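Local coordinates for protein peptidoglycan DD-endopeptidase ShyB (Vibrio cholerae, PDB 2GU1) that hydrolyses the peptide cross-links between adjacent peptidoglycan strands as a zinc-dependent DD-endopeptidase, probably so that new glycans can be inserted and the cell wall can expand, at residues D250-V255 and G289-R294; L102-I107 and R147-V152; E82-F87 and P224-V229. One frame throughout, in Å; residues are numbered along the deposited sequence.

Overall arrangement
The three contacts sit in different parts of the chain and do not touch. Contacts 1 and 2 both pair antiparallel strands, contact 1 in the M23 peptidase domain and contact 2 in the Csd3-type second domain, with centres about 28 Å apart. Contact 2 is partly buried, with Phe148 and Ile150 turned inward and a mixed outer face where Ser104 and Asp149 bond beside two leucines; contact 1 lies near the surface, its short strand held chiefly by backbone bonds. Contact 3 has no strand pairing: one arginine joins a turn of the LysM-like domain to a loop after strand 213-215, through charge. Its centre lies about 52 Å from that of contact 2.

Contact 1 of 3, residues D250-V255 and G289-R294; sequences DGKVIV and GQLVKR
Gly251 and Val292 exchange two backbone hydrogen bonds, the shorter from Val292 N to Gly251 O at 2.7 Å. They belong to five that join 250-255 to 289-294, four of them between backbone atoms. The bond from Val253 N to Gln290 O is almost straight (175°) and meets the carbonyl nearly end-on. Gly289, whose positive phi (79°) favours glycine, donates from N to Val253 O. The fifth bond uses a side chain: Arg294 N donates to Asp250 OD1 at 2.8 Å, on the anti side of the carboxylate and 30° out of its plane. The same oxygen forms a salt bridge with Arg199, so it is gripped by both a backbone N-H and a charged group. Strand 251-259 belongs to the curled antiparallel sheet of the M23 peptidase domain; it pairs with strand 265-269 as well as with the short strand 291-292, away from the zinc site. Among the apolar contacts, Leu291 and Lys252 share one face of the sheet, where Leu291 CD1 presses on the aliphatic part of Lys252, 3.5 Å from its CD, a tight fit. Val253 reaches across to Val292: Val253 CG2 and Val292 CG1 meet at 4.1 Å, the two side chains crossing at about a right angle, and Val253 also packs on Val286 and Leu266.

Contact 2 of 3, residues L102-I107 and R147-V152; sequences LFSGEI and RFDILV
Gly105 lies over one face of the Phe148 ring, and this is the tight end of the contact. Phe148 CG stands between its own backbone N and carbonyl carbon (chi1 60°). Gly105 CA sits over the ring face in a CH-pi contact, 3.9 Å from the centroid, and Gly105 N lies over the same face nearer the rim. Gly105, with no side chain, lets Phe148 CZ come to 3.5 Å from its CA. Phe111 meets this ring edge-to-face, and Ile107 CD1 reaches its edge. Further along the strands, Val152 CG2 comes to the edge of the Phe103 ring, 3.8 Å from CD1, while Ile150 packs on Leu120 of the preceding loop and Ile128 of helix 122-132. Strands 97-106 and 147-157 are neighbours in the five-stranded antiparallel sheet of the Csd3-type domain, with 97-106 at its margin. Two hydrogen-bonded pairs, Phe103 with Ile150 and Gly105 with Phe148, link them; Phe103 N to Ile150 O is 2.8 Å. The opposite face of the sheet is looser and more exposed. There Ser104 OG donates to Asp149 OD1 at a short 2.5 Å, using the anti lone pair. Leu102 CD1 and Leu151 CD1 meet at 3.9 Å. Arg147 touches Gly105 O with CB, and its chain, extended from CG to NE, leads away from strand 97-106.

Contact 3 of 3, residues E82-F87 and P224-V229; sequences ENDGSF and PVTGRV
The chain of Arg228 bends at chi3 (-70°), which sets NE; beyond it the guanidinium is sandwiched between Glu82 CG and Thr226 CB on opposite faces, with Asp84 at its edge. Asp84 CG stands between its backbone N and carbonyl carbon (chi1 63°), on the side of Arg228. Asp84 and Arg228 meet tip to tip: NH2 donates to OD1 at 2.9 Å, nearly straight at 164°, in a salt bridge. The acceptor lies almost in the guanidinium plane, whereas the donor reaches the syn side of OD1 somewhat above the carboxylate, and the two flat groups stand close to perpendicular. Glu82 slides past in the opposite direction, its carboxylate nearly parallel to the guanidinium, with CG 3.6 Å from Arg228 CZ. Glu82 OE1 is a long 3.9 Å from Arg228 NH1 and well out of the guanidinium plane, a salt bridge of charges alone, no N-H pointing at it; OE2 bonds to Ser88. The contact joins the hairpin turn between strands 75-81 and 87-93 of the LysM-like domain, a type I beta turn from Glu82 to Gly85, to the loop between strands 213-215 and 235-237. Asp84 OD2 accepts from Ser86 N in an Asx turn and from Ser86 OG at 2.7 Å, both from one face. Across the contact, Thr226 OG1 accepts from Arg228 N at 3.1 Å in an ST turn.

Contact 1 of 3, residues D250-V255 and G289-R294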
ATOM      1  N   ASP A 250     -11.315  -5.683   7.591  1.00 29.79           N
ATOM      2  CA  ASP A 250     -11.239  -6.945   6.875  1.00 33.18           C
ATOM      3  C   ASP A 250     -10.182  -6.742   5.800  1.00 34.11           C
ATOM      4  O   ASP A 250     -10.020  -5.631   5.289  1.00 36.72           O
ATOM      5  CB  ASP A 250     -12.582  -7.286   6.211  1.00 34.38           C
ATOM      6  CG  ASP A 250     -13.728  -7.360   7.206  1.00 37.16           C
ATOM      7  OD1 ASP A 250     -13.533  -7.901   8.314  1.00 37.19           O
ATOM      8  OD2 ASP A 250     -14.833  -6.887   6.874  1.00 39.80           O
ATOM      9  N   GLY A 251      -9.458  -7.798   5.455  1.00 34.22           N
ATOM     10  CA  GLY A 251      -8.443  -7.650   4.434  1.00 35.11           C
ATOM     11  C   GLY A 251      -7.531  -8.844   4.282  1.00 35.37           C
ATOM     12  O   GLY A 251      -7.794  -9.926   4.811  1.00 37.06           O
ATOM     13  N   LYS A 252      -6.448  -8.645   3.550  1.00 34.92           N
ATOM     14  CA  LYS A 252      -5.494  -9.709   3.322  1.00 37.47           C
ATOM     15  C   LYS A 252      -4.079  -9.242   3.602  1.00 36.98           C
ATOM     16  O   LYS A 252      -3.676  -8.145   3.203  1.00 37.07           O
ATOM     17  CB  LYS A 252      -5.600 -10.206   1.881  1.00 39.92           C
ATOM     18  CG  LYS A 252      -4.613 -11.304   1.530  1.00 42.72           C
ATOM     19  CD  LYS A 252      -4.914 -11.889   0.158  1.00 45.24           C
ATOM     20  CE  LYS A 252      -4.754 -10.858  -0.942  1.00 46.02           C
ATOM     21  NZ  LYS A 252      -3.353 -10.368  -1.012  1.00 47.12           N
ATOM     22  N   VAL A 253      -3.332 -10.085   4.303  1.00 36.80           N
ATOM     23  CA  VAL A 253      -1.955  -9.787   4.634  1.00 35.33           C
ATOM     24  C   VAL A 253      -1.166  -9.818   3.332  1.00 36.89           C
ATOM     25  O   VAL A 253      -1.104 -10.850   2.666  1.00 37.99           O
ATOM     26  CB  VAL A 253      -1.386 -10.846   5.599  1.00 34.29           C
ATOM     27  CG1 VAL A 253       0.046 -10.508   5.952  1.00 33.20           C
ATOM     28  CG2 VAL A 253      -2.251 -10.921   6.846  1.00 32.86           C
ATOM     29  N   ILE A 254      -0.565  -8.692   2.966  1.00 36.61           N
ATOM     30  CA  ILE A 254       0.199  -8.631   1.733  1.00 37.51           C
ATOM     31  C   ILE A 254       1.694  -8.509   1.979  1.00 38.29           C
ATOM     32  O   ILE A 254       2.493  -8.799   1.090  1.00 38.45           O
ATOM     33  CB  ILE A 254      -0.265  -7.452   0.841  1.00 38.51           C
ATOM     34  CG1 ILE A 254      -0.121  -6.126   1.591  1.00 39.59           C
ATOM     35  CG2 ILE A 254      -1.716  -7.659   0.424  1.00 38.95           C
ATOM     36  CD1 ILE A 254      -0.545  -4.918   0.774  1.00 40.37           C
ATOM     37  N   VAL A 255       2.074  -8.085   3.183  1.00 36.55           N
ATOM     38  CA  VAL A 255       3.484  -7.930   3.518  1.00 35.16           C
ATOM     39  C   VAL A 255       3.793  -8.366   4.948  1.00 35.27           C
ATOM     40  O   VAL A 255       3.068  -8.026   5.881  1.00 32.34           O
ATOM     41  CB  VAL A 255       3.938  -6.468   3.357  1.00 34.86           C
ATOM     42  CG1 VAL A 255       5.405  -6.331   3.728  1.00 31.01           C
ATOM     43  CG2 VAL A 255       3.697  -6.002   1.934  1.00 37.42           C
ATOM     44  N   GLY A 289      -0.814 -13.610   2.336  1.00 43.16           N
ATOM     45  CA  GLY A 289      -1.953 -14.272   1.727  1.00 43.29           C
ATOM     46  C   GLY A 289      -3.094 -14.594   2.670  1.00 42.48           C
ATOM     47  O   GLY A 289      -4.211 -14.852   2.229  1.00 43.52           O
ATOM     48  N   GLN A 290      -2.826 -14.587   3.969  1.00 42.43           N
ATOM     49  CA  GLN A 290      -3.875 -14.891   4.931  1.00 41.52           C
ATOM     50  C   GLN A 290      -4.893 -13.761   4.985  1.00 42.57           C
ATOM     51  O   GLN A 290      -4.532 -12.583   5.027  1.00 42.48           O
ATOM     52  CB  GLN A 290      -3.279 -15.120   6.327  1.00 40.76           C
ATOM     53  CG  GLN A 290      -4.323 -15.468   7.377  1.00 38.90           C
ATOM     54  CD  GLN A 290      -3.725 -15.821   8.730  1.00 37.91           C
ATOM     55  OE1 GLN A 290      -4.450 -16.153   9.668  1.00 37.78           O
ATOM     56  NE2 GLN A 290      -2.404 -15.749   8.836  1.00 36.09           N
ATOM     57  N   LEU A 291      -6.168 -14.125   4.963  1.00 42.33           N
ATOM     58  CA  LEU A 291      -7.238 -13.143   5.043  1.00 42.64           C
ATOM     59  C   LEU A 291      -7.580 -12.949   6.509  1.00 42.14           C
ATOM     60  O   LEU A 291      -7.637 -13.912   7.275  1.00 41.88           O
ATOM     61  CB  LEU A 291      -8.476 -13.619   4.283  1.00 43.75           C
ATOM     62  CG  LEU A 291      -8.658 -13.104   2.852  1.00 44.20           C
ATOM     63  CD1 LEU A 291      -7.430 -13.421   2.021  1.00 44.75           C
ATOM     64  CD2 LEU A 291      -9.905 -13.738   2.244  1.00 45.11           C
ATOM     65  N   VAL A 292      -7.809 -11.702   6.899  1.00 39.71           N
ATOM     66  CA  VAL A 292      -8.138 -11.395   8.278  1.00 37.87           C
ATOM     67  C   VAL A 292      -9.447 -10.637   8.377  1.00 37.03           C
ATOM     68  O   VAL A 292      -9.919 -10.063   7.399  1.00 36.02           O
ATOM     69  CB  VAL A 292      -7.012 -10.569   8.939  1.00 38.06           C
ATOM     70  CG1 VAL A 292      -5.730 -11.393   8.980  1.00 34.69           C
ATOM     71  CG2 VAL A 292      -6.784  -9.276   8.164  1.00 36.68           C
ATOM     72  N   LYS A 293     -10.038 -10.653   9.566  1.00 36.65           N
ATOM     73  CA  LYS A 293     -11.295  -9.967   9.805  1.00 36.72           C
ATOM     74  C   LYS A 293     -11.031  -8.721  10.632  1.00 36.12           C
ATOM     75  O   LYS A 293      -9.977  -8.591  11.256  1.00 34.86           O
ATOM     76  CB  LYS A 293     -12.257 -10.879  10.571  1.00 41.16           C
ATOM     77  CG  LYS A 293     -12.472 -12.252   9.943  1.00 45.34           C
ATOM     78  CD  LYS A 293     -13.256 -12.173   8.644  1.00 49.38           C
ATOM     79  CE  LYS A 293     -14.646 -11.602   8.878  1.00 52.74           C
ATOM     80  NZ  LYS A 293     -15.409 -12.387   9.891  1.00 54.55           N
ATOM     81  N   ARG A 294     -11.993  -7.811  10.638  1.00 34.15           N
ATOM     82  CA  ARG A 294     -11.878  -6.588  11.413  1.00 34.64           C
ATOM     83  C   ARG A 294     -11.803  -6.946  12.899  1.00 34.71           C
ATOM     84  O   ARG A 294     -12.679  -7.632  13.416  1.00 34.39           O
ATOM     85  CB  ARG A 294     -13.100  -5.704  11.157  1.00 33.49           C
ATOM     86  CG  ARG A 294     -13.132  -4.413  11.955  1.00 35.78           C
ATOM     87  CD  ARG A 294     -14.375  -3.609  11.607  1.00 37.74           C
ATOM     88  NE  ARG A 294     -15.602  -4.323  11.959  1.00 38.58           N
ATOM     89  CZ  ARG A 294     -16.821  -3.946  11.585  1.00 41.40           C
ATOM     90  NH1 ARG A 294     -16.985  -2.863  10.835  1.00 40.40           N
ATOM     91  NH2 ARG A 294     -17.882  -4.645  11.979  1.00 41.48           N
TER

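Contact 2 of 3, residues L102-I107 and R147-V152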
ATOM      1  N   LEU A 102     -14.086   1.055 -20.731  1.00 26.47           N
ATOM      2  CA  LEU A 102     -15.188   0.191 -20.364  1.00 28.60           C
ATOM      3  C   LEU A 102     -14.907  -1.260 -20.760  1.00 30.29           C
ATOM      4  O   LEU A 102     -14.715  -1.567 -21.934  1.00 29.94           O
ATOM      5  CB  LEU A 102     -16.451   0.699 -21.056  1.00 29.53           C
ATOM      6  CG  LEU A 102     -17.822   0.383 -20.473  1.00 34.57           C
ATOM      7  CD1 LEU A 102     -17.923   0.935 -19.050  1.00 32.39           C
ATOM      8  CD2 LEU A 102     -18.891   1.002 -21.371  1.00 35.81           C
ATOM      9  N   PHE A 103     -14.861  -2.146 -19.772  1.00 29.42           N
ATOM     10  CA  PHE A 103     -14.631  -3.554 -20.056  1.00 29.60           C
ATOM     11  C   PHE A 103     -15.979  -4.252 -19.963  1.00 31.02           C
ATOM     12  O   PHE A 103     -16.521  -4.442 -18.873  1.00 29.82           O
ATOM     13  CB  PHE A 103     -13.650  -4.171 -19.055  1.00 28.99           C
ATOM     14  CG  PHE A 103     -12.236  -3.670 -19.193  1.00 29.16           C
ATOM     15  CD1 PHE A 103     -11.772  -2.627 -18.402  1.00 27.47           C
ATOM     16  CD2 PHE A 103     -11.369  -4.251 -20.109  1.00 28.77           C
ATOM     17  CE1 PHE A 103     -10.453  -2.171 -18.516  1.00 28.54           C
ATOM     18  CE2 PHE A 103     -10.053  -3.807 -20.233  1.00 27.22           C
ATOM     19  CZ  PHE A 103      -9.592  -2.761 -19.434  1.00 28.32           C
ATOM     20  N   SER A 104     -16.523  -4.619 -21.117  1.00 32.19           N
ATOM     21  CA  SER A 104     -17.821  -5.279 -21.170  1.00 35.19           C
ATOM     22  C   SER A 104     -17.736  -6.657 -21.811  1.00 37.09           C
ATOM     23  O   SER A 104     -16.960  -6.875 -22.746  1.00 36.84           O
ATOM     24  CB  SER A 104     -18.806  -4.408 -21.952  1.00 35.79           C
ATOM     25  OG  SER A 104     -18.788  -3.073 -21.472  1.00 37.35           O
ATOM     26  N   GLY A 105     -18.546  -7.581 -21.310  1.00 38.50           N
ATOM     27  CA  GLY A 105     -18.552  -8.929 -21.842  1.00 42.21           C
ATOM     28  C   GLY A 105     -19.853  -9.639 -21.537  1.00 44.04           C
ATOM     29  O   GLY A 105     -20.736  -9.088 -20.883  1.00 44.29           O
ATOM     30  N   GLU A 106     -19.973 -10.873 -22.005  1.00 46.94           N
ATOM     31  CA  GLU A 106     -21.177 -11.656 -21.779  1.00 49.85           C
ATOM     32  C   GLU A 106     -20.762 -12.962 -21.119  1.00 51.14           C
ATOM     33  O   GLU A 106     -19.627 -13.407 -21.285  1.00 50.44           O
ATOM     34  CB  GLU A 106     -21.858 -11.934 -23.120  1.00 51.91           C
ATOM     35  CG  GLU A 106     -23.197 -12.636 -23.040  1.00 55.54           C
ATOM     36  CD  GLU A 106     -23.771 -12.902 -24.419  1.00 57.85           C
ATOM     37  OE1 GLU A 106     -23.153 -12.474 -25.413  1.00 59.18           O
ATOM     38  OE2 GLU A 106     -24.837 -13.535 -24.520  1.00 59.50           O
ATOM     39  N   ILE A 107     -21.665 -13.568 -20.358  1.00 52.82           N
ATOM     40  CA  ILE A 107     -21.344 -14.835 -19.713  1.00 55.14           C
ATOM     41  C   ILE A 107     -21.607 -15.983 -20.689  1.00 56.13           C
ATOM     42  O   ILE A 107     -22.753 -16.238 -21.057  1.00 55.29           O
ATOM     43  CB  ILE A 107     -22.202 -15.079 -18.452  1.00 55.67           C
ATOM     44  CG1 ILE A 107     -22.033 -13.929 -17.456  1.00 56.17           C
ATOM     45  CG2 ILE A 107     -21.812 -16.404 -17.811  1.00 56.48           C
ATOM     46  CD1 ILE A 107     -20.621 -13.744 -16.961  1.00 55.59           C
ATOM     47  N   ARG A 147     -24.701 -10.308 -18.796  1.00 46.27           N
ATOM     48  CA  ARG A 147     -23.510  -9.556 -19.167  1.00 44.79           C
ATOM     49  C   ARG A 147     -23.074  -8.598 -18.058  1.00 41.97           C
ATOM     50  O   ARG A 147     -23.784  -8.409 -17.073  1.00 40.85           O
ATOM     51  CB  ARG A 147     -23.740  -8.798 -20.481  1.00 47.55           C
ATOM     52  CG  ARG A 147     -25.076  -8.089 -20.588  1.00 51.54           C
ATOM     53  CD  ARG A 147     -25.272  -7.559 -22.004  1.00 54.59           C
ATOM     54  NE  ARG A 147     -26.531  -6.836 -22.172  1.00 57.62           N
ATOM     55  CZ  ARG A 147     -26.938  -6.306 -23.324  1.00 59.49           C
ATOM     56  NH1 ARG A 147     -26.189  -6.419 -24.413  1.00 59.50           N
ATOM     57  NH2 ARG A 147     -28.097  -5.662 -23.390  1.00 60.15           N
ATOM     58  N   PHE A 148     -21.887  -8.015 -18.228  1.00 39.24           N
ATOM     59  CA  PHE A 148     -21.302  -7.083 -17.259  1.00 35.71           C
ATOM     60  C   PHE A 148     -20.599  -5.908 -17.949  1.00 35.06           C
ATOM     61  O   PHE A 148     -20.200  -6.004 -19.111  1.00 33.78           O
ATOM     62  CB  PHE A 148     -20.284  -7.824 -16.381  1.00 34.86           C
ATOM     63  CG  PHE A 148     -19.145  -8.437 -17.157  1.00 35.23           C
ATOM     64  CD1 PHE A 148     -18.037  -7.676 -17.525  1.00 32.76           C
ATOM     65  CD2 PHE A 148     -19.210  -9.768 -17.567  1.00 35.31           C
ATOM     66  CE1 PHE A 148     -17.011  -8.231 -18.294  1.00 34.65           C
ATOM     67  CE2 PHE A 148     -18.189 -10.331 -18.337  1.00 35.96           C
ATOM     68  CZ  PHE A 148     -17.091  -9.565 -18.701  1.00 34.08           C
ATOM     69  N   ASP A 149     -20.447  -4.807 -17.219  1.00 31.29           N
ATOM     70  CA  ASP A 149     -19.778  -3.606 -17.721  1.00 30.05           C
ATOM     71  C   ASP A 149     -18.968  -3.053 -16.559  1.00 25.93           C
ATOM     72  O   ASP A 149     -19.527  -2.772 -15.503  1.00 25.52           O
ATOM     73  CB  ASP A 149     -20.806  -2.557 -18.165  1.00 32.60           C
ATOM     74  CG  ASP A 149     -21.650  -3.020 -19.344  1.00 36.42           C
ATOM     75  OD1 ASP A 149     -21.091  -3.177 -20.448  1.00 37.08           O
ATOM     76  OD2 ASP A 149     -22.873  -3.220 -19.167  1.00 37.34           O
ATOM     77  N   ILE A 150     -17.665  -2.897 -16.758  1.00 22.80           N
ATOM     78  CA  ILE A 150     -16.773  -2.389 -15.725  1.00 20.08           C
ATOM     79  C   ILE A 150     -16.138  -1.083 -16.189  1.00 20.71           C
ATOM     80  O   ILE A 150     -15.464  -1.056 -17.219  1.00 19.87           O
ATOM     81  CB  ILE A 150     -15.629  -3.379 -15.452  1.00 21.28           C
ATOM     82  CG1 ILE A 150     -16.196  -4.792 -15.270  1.00 18.52           C
ATOM     83  CG2 ILE A 150     -14.834  -2.936 -14.218  1.00 18.98           C
ATOM     84  CD1 ILE A 150     -17.205  -4.930 -14.117  1.00 18.61           C
ATOM     85  N   LEU A 151     -16.345  -0.004 -15.443  1.00 19.70           N
ATOM     86  CA  LEU A 151     -15.736   1.280 -15.817  1.00 18.75           C
ATOM     87  C   LEU A 151     -14.430   1.452 -15.045  1.00 18.67           C
ATOM     88  O   LEU A 151     -14.427   1.472 -13.813  1.00 20.14           O
ATOM     89  CB  LEU A 151     -16.674   2.454 -15.508  1.00 19.73           C
ATOM     90  CG  LEU A 151     -16.060   3.799 -15.918  1.00 21.76           C
ATOM     91  CD1 LEU A 151     -16.003   3.869 -17.434  1.00 21.03           C
ATOM     92  CD2 LEU A 151     -16.882   4.967 -15.376  1.00 21.91           C
ATOM     93  N   VAL A 152     -13.322   1.559 -15.776  1.00 15.94           N
ATOM     94  CA  VAL A 152     -12.009   1.727 -15.178  1.00 19.77           C
ATOM     95  C   VAL A 152     -11.365   3.045 -15.626  1.00 21.01           C
ATOM     96  O   VAL A 152     -11.592   3.520 -16.739  1.00 20.44           O
ATOM     97  CB  VAL A 152     -11.065   0.558 -15.581  1.00 21.66           C
ATOM     98  CG1 VAL A 152      -9.666   0.759 -15.003  1.00 22.69           C
ATOM     99  CG2 VAL A 152     -11.653  -0.765 -15.112  1.00 20.91           C
TER

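Contact 3 of 3, residues E82-F87 and P224-V229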
ATOM      1  N   GLU A  82      23.314  13.946   2.289  1.00 33.90           N
ATOM      2  CA  GLU A  82      23.532  15.254   2.901  1.00 35.13           C
ATOM      3  C   GLU A  82      24.997  15.406   3.330  1.00 34.64           C
ATOM      4  O   GLU A  82      25.727  14.419   3.442  1.00 34.21           O
ATOM      5  CB  GLU A  82      22.616  15.418   4.120  1.00 35.51           C
ATOM      6  CG  GLU A  82      21.119  15.432   3.818  1.00 37.88           C
ATOM      7  CD  GLU A  82      20.684  16.647   3.011  1.00 42.09           C
ATOM      8  OE1 GLU A  82      21.469  17.615   2.919  1.00 45.34           O
ATOM      9  OE2 GLU A  82      19.553  16.641   2.478  1.00 41.96           O
ATOM     10  N   ASN A  83      25.427  16.640   3.574  1.00 35.51           N
ATOM     11  CA  ASN A  83      26.805  16.874   3.985  1.00 36.88           C
ATOM     12  C   ASN A  83      27.159  16.105   5.252  1.00 37.17           C
ATOM     13  O   ASN A  83      28.312  15.718   5.444  1.00 36.84           O
ATOM     14  CB  ASN A  83      27.062  18.371   4.203  1.00 38.27           C
ATOM     15  CG  ASN A  83      27.122  19.148   2.902  1.00 38.88           C
ATOM     16  OD1 ASN A  83      27.895  18.809   2.002  1.00 41.29           O
ATOM     17  ND2 ASN A  83      26.314  20.198   2.797  1.00 36.17           N
ATOM     18  N   ASP A  84      26.171  15.869   6.109  1.00 37.43           N
ATOM     19  CA  ASP A  84      26.432  15.153   7.350  1.00 38.59           C
ATOM     20  C   ASP A  84      26.510  13.642   7.159  1.00 38.60           C
ATOM     21  O   ASP A  84      26.667  12.896   8.122  1.00 39.67           O
ATOM     22  CB  ASP A  84      25.372  15.503   8.406  1.00 39.47           C
ATOM     23  CG  ASP A  84      23.971  15.082   8.000  1.00 40.82           C
ATOM     24  OD1 ASP A  84      23.031  15.327   8.783  1.00 40.73           O
ATOM     25  OD2 ASP A  84      23.811  14.509   6.902  1.00 41.16           O
ATOM     26  N   GLY A  85      26.402  13.192   5.914  1.00 39.03           N
ATOM     27  CA  GLY A  85      26.480  11.767   5.638  1.00 38.07           C
ATOM     28  C   GLY A  85      25.145  11.045   5.583  1.00 37.23           C
ATOM     29  O   GLY A  85      25.052   9.946   5.037  1.00 37.64           O
ATOM     30  N   SER A  86      24.108  11.652   6.150  1.00 34.04           N
ATOM     31  CA  SER A  86      22.782  11.043   6.144  1.00 32.69           C
ATOM     32  C   SER A  86      22.124  11.283   4.790  1.00 30.56           C
ATOM     33  O   SER A  86      22.620  12.058   3.973  1.00 31.71           O
ATOM     34  CB  SER A  86      21.905  11.654   7.240  1.00 32.36           C
ATOM     35  OG  SER A  86      21.576  12.999   6.932  1.00 32.63           O
ATOM     36  N   PHE A  87      21.004  10.611   4.559  1.00 27.08           N
ATOM     37  CA  PHE A  87      20.258  10.766   3.316  1.00 25.71           C
ATOM     38  C   PHE A  87      18.899  11.368   3.619  1.00 24.59           C
ATOM     39  O   PHE A  87      18.261  11.001   4.608  1.00 26.27           O
ATOM     40  CB  PHE A  87      20.062   9.409   2.629  1.00 26.11           C
ATOM     41  CG  PHE A  87      21.195   9.011   1.730  1.00 23.60           C
ATOM     42  CD1 PHE A  87      21.057   9.089   0.344  1.00 24.61           C
ATOM     43  CD2 PHE A  87      22.400   8.570   2.260  1.00 24.24           C
ATOM     44  CE1 PHE A  87      22.106   8.728  -0.498  1.00 24.52           C
ATOM     45  CE2 PHE A  87      23.461   8.206   1.423  1.00 25.34           C
ATOM     46  CZ  PHE A  87      23.308   8.287   0.040  1.00 21.31           C
ATOM     47  N   PRO A 224      14.935  17.194  15.265  1.00 45.96           N
ATOM     48  CA  PRO A 224      15.523  18.011  16.328  1.00 46.78           C
ATOM     49  C   PRO A 224      16.988  18.371  16.099  1.00 47.54           C
ATOM     50  O   PRO A 224      17.416  19.479  16.426  1.00 48.28           O
ATOM     51  CB  PRO A 224      15.323  17.148  17.570  1.00 46.93           C
ATOM     52  CG  PRO A 224      15.440  15.754  17.020  1.00 47.49           C
ATOM     53  CD  PRO A 224      14.605  15.847  15.764  1.00 47.00           C
ATOM     54  N   VAL A 225      17.749  17.442  15.526  1.00 45.88           N
ATOM     55  CA  VAL A 225      19.168  17.668  15.284  1.00 44.13           C
ATOM     56  C   VAL A 225      19.499  18.513  14.050  1.00 43.80           C
ATOM     57  O   VAL A 225      20.281  19.459  14.139  1.00 42.44           O
ATOM     58  CB  VAL A 225      19.932  16.324  15.170  1.00 45.38           C
ATOM     59  CG1 VAL A 225      21.422  16.584  14.988  1.00 44.09           C
ATOM     60  CG2 VAL A 225      19.682  15.471  16.409  1.00 43.79           C
ATOM     61  N   THR A 226      18.900  18.179  12.910  1.00 42.81           N
ATOM     62  CA  THR A 226      19.173  18.884  11.654  1.00 42.30           C
ATOM     63  C   THR A 226      18.173  19.966  11.259  1.00 42.03           C
ATOM     64  O   THR A 226      18.476  20.817  10.420  1.00 40.64           O
ATOM     65  CB  THR A 226      19.217  17.905  10.478  1.00 43.62           C
ATOM     66  OG1 THR A 226      17.888  17.430  10.221  1.00 43.32           O
ATOM     67  CG2 THR A 226      20.121  16.722  10.798  1.00 43.75           C
ATOM     68  N   GLY A 227      16.975  19.916  11.833  1.00 41.28           N
ATOM     69  CA  GLY A 227      15.959  20.899  11.499  1.00 40.76           C
ATOM     70  C   GLY A 227      15.270  20.611  10.176  1.00 41.00           C
ATOM     71  O   GLY A 227      14.399  21.367   9.745  1.00 41.04           O
ATOM     72  N   ARG A 228      15.662  19.522   9.521  1.00 40.87           N
ATOM     73  CA  ARG A 228      15.057  19.141   8.248  1.00 40.96           C
ATOM     74  C   ARG A 228      13.736  18.407   8.498  1.00 40.89           C
ATOM     75  O   ARG A 228      13.552  17.791   9.547  1.00 39.93           O
ATOM     76  CB  ARG A 228      16.013  18.240   7.454  1.00 41.80           C
ATOM     77  CG  ARG A 228      17.289  18.938   6.977  1.00 43.00           C
ATOM     78  CD  ARG A 228      18.073  18.079   5.983  1.00 41.62           C
ATOM     79  NE  ARG A 228      18.693  16.915   6.607  1.00 40.04           N
ATOM     80  CZ  ARG A 228      19.971  16.843   6.971  1.00 40.29           C
ATOM     81  NH1 ARG A 228      20.787  17.871   6.773  1.00 38.19           N
ATOM     82  NH2 ARG A 228      20.435  15.738   7.538  1.00 38.66           N
ATOM     83  N   VAL A 229      12.817  18.474   7.542  1.00 40.66           N
ATOM     84  CA  VAL A 229      11.533  17.800   7.702  1.00 41.26           C
ATOM     85  C   VAL A 229      11.654  16.287   7.562  1.00 39.07           C
ATOM     86  O   VAL A 229      12.134  15.776   6.554  1.00 40.21           O
ATOM     87  CB  VAL A 229      10.484  18.298   6.675  1.00 42.79           C
ATOM     88  CG1 VAL A 229      10.189  19.768   6.901  1.00 43.52           C
ATOM     89  CG2 VAL A 229      10.988  18.068   5.265  1.00 45.25           C
TER